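Local atomic coordinates of protein (lectin) (Hyacinthoides hispanica, PDB entry 1B2P), a protein that binds mannose, as a lectin from bluebell bulbs belonging to the monocot mannose-specific family. Residues A[22-34]-A[95-107]. Numbering follows the deposited sequence.
Sequences SLEILFGTHVYRF and YVLVLQPDRNVVI. Unlike the reference sequence in segment 22-34: Phe27 (reference Tyr).
Leu99 pushes its branched end into a hollow floored by the hairpin of strands 22-27 and 30-34, and joins two sheets of the beta-prism fold characteristic of bulb lectins. Its CD2 rests on the backbone, 3.7 Å from Tyr32 O and 3.8 Å from Leu23 O, while Leu23 CB, Ile25 CG1 and Tyr32 CB wall the hollow. No direct hydrogen bond joins the two segments, so shape does most of the work, and leucine's forked tip suits a pocket lined by aliphatic groups and backbone. Leu23 CD1 meets Leu97 CD2 at 3.6 Å. Phe34, its CG anti to the backbone N (chi1 -171°), places CE2 4.2 Å from Leu97 CD1 and takes Val105 CG2 over one face.

Toward the outer end, Ile25 CD1 extends to 3.3 Å from Gln100 O. The type I turn Gln100-Arg103 brings Arg103 over Tyr32: the two side chains cross at about a right angle, the methylenes flat across the ring face, a CH-pi contact with Arg103 CG 3.5 Å from the centroid and 10° off the normal. Arginine suits this place because, beyond the methylenes, its guanidinium continues to Asp46 and to Thr117 of a second subunit. At the edge of the Tyr32 ring, a water lies 2.7 Å from Tyr32 OH and donates to Pro101 O, and its oxygen sits 3.4 Å above the plane of the Phe27 ring, over its centre.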
loop_
_atom_site.group_PDB
_atom_site.type_symbol
_atom_site.label_atom_id
_atom_site.label_comp_id
_atom_site.label_asym_id
_atom_site.label_seq_id
_atom_site.Cartn_x
_atom_site.Cartn_y
_atom_site.Cartn_z
ATOM N N SER A 22 7.576 4.720 -12.428
ATOM C CA SER A 22 6.743 3.636 -13.094
ATOM C C SER A 22 5.383 3.597 -12.407
ATOM O O SER A 22 5.225 4.116 -11.272
ATOM C CB SER A 22 7.391 2.309 -12.975
ATOM O OG SER A 22 7.577 1.953 -11.579
ATOM N N LEU A 23 4.450 2.986 -13.074
ATOM C CA LEU A 23 3.255 2.439 -12.381
ATOM C C LEU A 23 3.570 1.005 -12.093
ATOM O O LEU A 23 4.276 0.334 -12.856
ATOM C CB LEU A 23 2.069 2.466 -13.335
ATOM C CG LEU A 23 1.702 3.837 -13.922
ATOM C CD1 LEU A 23 0.410 3.813 -14.713
ATOM C CD2 LEU A 23 1.540 4.890 -12.799
ATOM N N GLU A 24 3.006 0.465 -11.010
ATOM C CA GLU A 24 3.327 -0.934 -10.669
ATOM C C GLU A 24 2.146 -1.526 -9.919
ATOM O O GLU A 24 1.719 -0.890 -8.913
ATOM C CB GLU A 24 4.567 -1.061 -9.823
ATOM C CG GLU A 24 4.893 -2.430 -9.267
ATOM C CD GLU A 24 6.152 -2.390 -8.433
ATOM O OE1 GLU A 24 6.033 -1.983 -7.245
ATOM O OE2 GLU A 24 7.202 -2.622 -8.990
ATOM N N ILE A 25 1.735 -2.736 -10.325
ATOM C CA ILE A 25 0.823 -3.438 -9.442
ATOM C C ILE A 25 1.244 -4.930 -9.424
ATOM O O ILE A 25 2.052 -5.347 -10.254
ATOM C CB ILE A 25 -0.561 -3.413 -10.040
ATOM C CG1 ILE A 25 -0.714 -4.052 -11.413
ATOM C CG2 ILE A 25 -1.102 -1.949 -10.084
ATOM C CD1 ILE A 25 -2.151 -4.168 -11.902
ATOM N N LEU A 26 0.588 -5.693 -8.525
ATOM C CA LEU A 26 0.897 -7.121 -8.457
ATOM C C LEU A 26 -0.308 -7.942 -8.907
ATOM O O LEU A 26 -1.448 -7.558 -8.609
ATOM C CB LEU A 26 1.157 -7.410 -6.959
ATOM C CG LEU A 26 2.535 -7.422 -6.373
ATOM C CD1 LEU A 26 3.281 -6.178 -6.802
ATOM C CD2 LEU A 26 2.430 -7.643 -4.835
ATOM N N PHE A 27 -0.044 -9.078 -9.568
ATOM C CA PHE A 27 -1.175 -10.006 -9.854
ATOM C C PHE A 27 -0.608 -11.335 -9.451
ATOM O O PHE A 27 0.291 -11.844 -10.151
ATOM C CB PHE A 27 -1.497 -10.041 -11.356
ATOM C CG PHE A 27 -2.370 -11.220 -11.744
ATOM C CD1 PHE A 27 -3.697 -11.220 -11.371
ATOM C CD2 PHE A 27 -1.831 -12.263 -12.479
ATOM C CE1 PHE A 27 -4.493 -12.313 -11.700
ATOM C CE2 PHE A 27 -2.624 -13.358 -12.819
ATOM C CZ PHE A 27 -3.953 -13.354 -12.427
ATOM N N GLY A 28 -0.985 -11.839 -8.234
ATOM C CA GLY A 28 -0.283 -13.059 -7.846
ATOM C C GLY A 28 1.152 -12.875 -7.583
ATOM O O GLY A 28 1.485 -11.983 -6.818
ATOM N N THR A 29 2.122 -13.620 -8.182
ATOM C CA THR A 29 3.513 -13.247 -7.939
ATOM C C THR A 29 4.086 -12.476 -9.178
ATOM O O THR A 29 5.324 -12.293 -9.139
ATOM C CB THR A 29 4.431 -14.520 -7.923
ATOM O OG1 THR A 29 4.166 -15.268 -9.079
ATOM C CG2 THR A 29 4.116 -15.289 -6.633
ATOM N N HIS A 30 3.198 -12.127 -10.072
ATOM C CA HIS A 30 3.739 -11.273 -11.155
ATOM C C HIS A 30 3.667 -9.788 -10.736
ATOM O O HIS A 30 2.585 -9.320 -10.378
ATOM C CB HIS A 30 2.852 -11.398 -12.392
ATOM C CG HIS A 30 3.056 -12.738 -13.056
ATOM N ND1 HIS A 30 3.633 -12.948 -14.287
ATOM C CD2 HIS A 30 2.763 -13.977 -12.523
ATOM C CE1 HIS A 30 3.665 -14.246 -14.532
ATOM N NE2 HIS A 30 3.151 -14.896 -13.496
ATOM N N VAL A 31 4.705 -9.118 -11.155
ATOM C CA VAL A 31 4.780 -7.665 -10.956
ATOM C C VAL A 31 4.563 -7.071 -12.338
ATOM O O VAL A 31 5.425 -7.323 -13.217
ATOM C CB VAL A 31 6.095 -7.320 -10.289
ATOM C CG1 VAL A 31 6.330 -5.825 -10.138
ATOM C CG2 VAL A 31 6.177 -7.964 -8.882
ATOM N N TYR A 32 3.637 -6.130 -12.447
ATOM C CA TYR A 32 3.408 -5.501 -13.795
ATOM C C TYR A 32 3.967 -4.107 -13.607
ATOM O O TYR A 32 3.673 -3.491 -12.600
ATOM C CB TYR A 32 1.959 -5.429 -14.124
ATOM C CG TYR A 32 1.295 -6.767 -14.349
ATOM C CD1 TYR A 32 2.030 -7.884 -14.755
ATOM C CD2 TYR A 32 -0.070 -6.832 -14.209
ATOM C CE1 TYR A 32 1.319 -9.071 -14.915
ATOM C CE2 TYR A 32 -0.790 -8.033 -14.446
ATOM C CZ TYR A 32 -0.025 -9.116 -14.779
ATOM O OH TYR A 32 -0.702 -10.316 -15.048
ATOM N N ARG A 33 4.907 -3.666 -14.472
ATOM C CA ARG A 33 5.457 -2.328 -14.274
ATOM C C ARG A 33 5.357 -1.639 -15.602
ATOM O O ARG A 33 5.722 -2.148 -16.664
ATOM C CB ARG A 33 6.971 -2.369 -13.915
ATOM C CG ARG A 33 7.207 -2.819 -12.475
ATOM C CD ARG A 33 8.789 -2.796 -12.279
ATOM N NE ARG A 33 9.323 -3.875 -13.157
ATOM C CZ ARG A 33 10.498 -3.916 -13.788
ATOM N NH1 ARG A 33 11.323 -2.872 -13.623
ATOM N NH2 ARG A 33 10.866 -4.943 -14.576
ATOM N N PHE A 34 4.927 -0.368 -15.573
ATOM C CA PHE A 34 4.849 0.398 -16.827
ATOM C C PHE A 34 5.820 1.530 -16.554
ATOM O O PHE A 34 5.594 2.413 -15.735
ATOM C CB PHE A 34 3.461 1.046 -16.960
ATOM C CG PHE A 34 3.116 1.703 -18.271
ATOM C CD1 PHE A 34 3.244 1.001 -19.493
ATOM C CD2 PHE A 34 2.681 3.007 -18.258
ATOM C CE1 PHE A 34 2.869 1.666 -20.630
ATOM C CE2 PHE A 34 2.328 3.679 -19.445
ATOM C CZ PHE A 34 2.423 2.990 -20.612
ATOM N N TYR A 95 -8.833 12.943 -18.120
ATOM C CA TYR A 95 -8.731 11.504 -18.545
ATOM C C TYR A 95 -7.799 10.853 -17.522
ATOM O O TYR A 95 -7.027 11.485 -16.757
ATOM C CB TYR A 95 -7.935 11.411 -19.887
ATOM C CG TYR A 95 -8.801 11.891 -21.009
ATOM C CD1 TYR A 95 -8.987 13.235 -21.347
ATOM C CD2 TYR A 95 -9.461 10.880 -21.848
ATOM C CE1 TYR A 95 -9.800 13.664 -22.384
ATOM C CE2 TYR A 95 -10.272 11.364 -22.852
ATOM C CZ TYR A 95 -10.469 12.709 -23.127
ATOM O OH TYR A 95 -11.315 13.152 -24.141
ATOM N N VAL A 96 -7.806 9.522 -17.460
ATOM C CA VAL A 96 -6.867 8.743 -16.652
ATOM C C VAL A 96 -6.337 7.497 -17.454
ATOM O O VAL A 96 -6.973 7.074 -18.406
ATOM C CB VAL A 96 -7.488 8.115 -15.352
ATOM C CG1 VAL A 96 -7.965 9.231 -14.371
ATOM C CG2 VAL A 96 -8.770 7.305 -15.726
ATOM N N LEU A 97 -5.071 7.262 -17.175
ATOM C CA LEU A 97 -4.465 6.023 -17.711
ATOM C C LEU A 97 -4.312 5.074 -16.577
ATOM O O LEU A 97 -3.829 5.374 -15.494
ATOM C CB LEU A 97 -3.104 6.401 -18.370
ATOM C CG LEU A 97 -2.295 5.144 -18.806
ATOM C CD1 LEU A 97 -1.330 5.613 -19.953
ATOM C CD2 LEU A 97 -1.464 4.606 -17.638
ATOM N N VAL A 98 -4.770 3.780 -16.737
ATOM C CA VAL A 98 -4.712 2.865 -15.618
ATOM C C VAL A 98 -3.941 1.573 -16.012
ATOM O O VAL A 98 -4.286 1.086 -17.106
ATOM C CB VAL A 98 -6.179 2.397 -15.267
ATOM C CG1 VAL A 98 -6.192 1.504 -14.043
ATOM C CG2 VAL A 98 -7.079 3.677 -15.077
ATOM N N LEU A 99 -3.045 1.175 -15.150
ATOM C CA LEU A 99 -2.435 -0.198 -15.318
ATOM C C LEU A 99 -3.375 -1.079 -14.497
ATOM O O LEU A 99 -3.497 -1.018 -13.294
ATOM C CB LEU A 99 -1.035 -0.098 -14.653
ATOM C CG LEU A 99 -0.324 -1.493 -14.571
ATOM C CD1 LEU A 99 -0.200 -2.096 -15.961
ATOM C CD2 LEU A 99 1.053 -1.284 -13.924
ATOM N N GLN A 100 -3.967 -2.036 -15.275
ATOM C CA GLN A 100 -5.108 -2.845 -14.669
ATOM C C GLN A 100 -4.692 -4.212 -14.285
ATOM O O GLN A 100 -3.690 -4.766 -14.794
ATOM C CB GLN A 100 -6.128 -3.069 -15.793
ATOM C CG GLN A 100 -6.637 -1.669 -16.287
ATOM C CD GLN A 100 -7.802 -1.738 -17.183
ATOM O OE1 GLN A 100 -8.534 -0.741 -17.343
ATOM N NE2 GLN A 100 -8.082 -2.815 -17.966
ATOM N N PRO A 101 -5.443 -4.865 -13.357
ATOM C CA PRO A 101 -5.043 -6.195 -12.912
ATOM C C PRO A 101 -5.088 -7.156 -14.088
ATOM O O PRO A 101 -4.358 -8.173 -13.910
ATOM C CB PRO A 101 -6.251 -6.562 -11.990
ATOM C CG PRO A 101 -6.594 -5.183 -11.367
ATOM C CD PRO A 101 -6.516 -4.214 -12.528
ATOM N N ASP A 102 -5.809 -6.932 -15.136
ATOM C CA ASP A 102 -5.797 -7.910 -16.232
ATOM C C ASP A 102 -4.586 -7.683 -17.163
ATOM O O ASP A 102 -4.537 -8.357 -18.172
ATOM C CB ASP A 102 -7.111 -7.899 -17.009
ATOM C CG ASP A 102 -7.456 -6.757 -17.845
ATOM O OD1 ASP A 102 -6.633 -5.776 -17.816
ATOM O OD2 ASP A 102 -8.476 -6.638 -18.544
ATOM N N ARG A 103 -3.695 -6.805 -16.812
ATOM C CA ARG A 103 -2.404 -6.547 -17.529
ATOM C C ARG A 103 -2.661 -5.665 -18.724
ATOM O O ARG A 103 -1.679 -5.323 -19.362
ATOM C CB ARG A 103 -1.679 -7.868 -17.964
ATOM C CG ARG A 103 -0.123 -7.612 -17.967
ATOM C CD ARG A 103 0.530 -8.994 -18.478
ATOM N NE ARG A 103 0.110 -9.245 -19.848
ATOM C CZ ARG A 103 0.762 -10.334 -20.491
ATOM N NH1 ARG A 103 1.694 -10.989 -19.855
ATOM N NH2 ARG A 103 0.325 -10.513 -21.713
ATOM N N ASN A 104 -3.851 -5.086 -18.960
ATOM C CA ASN A 104 -3.998 -4.098 -20.010
ATOM C C ASN A 104 -3.708 -2.670 -19.448
ATOM O O ASN A 104 -3.848 -2.563 -18.217
ATOM C CB ASN A 104 -5.451 -4.152 -20.454
ATOM C CG ASN A 104 -5.664 -3.798 -21.909
ATOM O OD1 ASN A 104 -4.699 -3.557 -22.633
ATOM N ND2 ASN A 104 -6.930 -3.742 -22.334
ATOM N N VAL A 105 -3.198 -1.872 -20.322
ATOM C CA VAL A 105 -3.048 -0.399 -19.817
ATOM C C VAL A 105 -3.972 0.366 -20.694
ATOM O O VAL A 105 -4.006 0.275 -21.931
ATOM C CB VAL A 105 -1.632 0.081 -20.199
ATOM C CG1 VAL A 105 -1.552 1.612 -19.994
ATOM C CG2 VAL A 105 -0.625 -0.643 -19.322
ATOM N N VAL A 106 -4.963 1.143 -20.108
ATOM C CA VAL A 106 -6.070 1.700 -20.762
ATOM C C VAL A 106 -6.198 3.230 -20.394
ATOM O O VAL A 106 -6.041 3.468 -19.223
ATOM C CB VAL A 106 -7.390 0.946 -20.374
ATOM C CG1 VAL A 106 -8.566 1.382 -21.213
ATOM C CG2 VAL A 106 -7.227 -0.610 -20.477
ATOM N N ILE A 107 -6.551 3.952 -21.428
ATOM C CA ILE A 107 -6.837 5.376 -21.139
ATOM C C ILE A 107 -8.354 5.511 -21.118
ATOM O O ILE A 107 -8.983 5.145 -22.118
ATOM C CB ILE A 107 -6.264 6.269 -22.257
ATOM C CG1 ILE A 107 -4.748 6.106 -22.194
ATOM C CG2 ILE A 107 -6.724 7.746 -22.041
ATOM C CD1 ILE A 107 -4.012 6.938 -23.378
HETATM O O HOH W 1 -3.395 -10.482 -15.020
#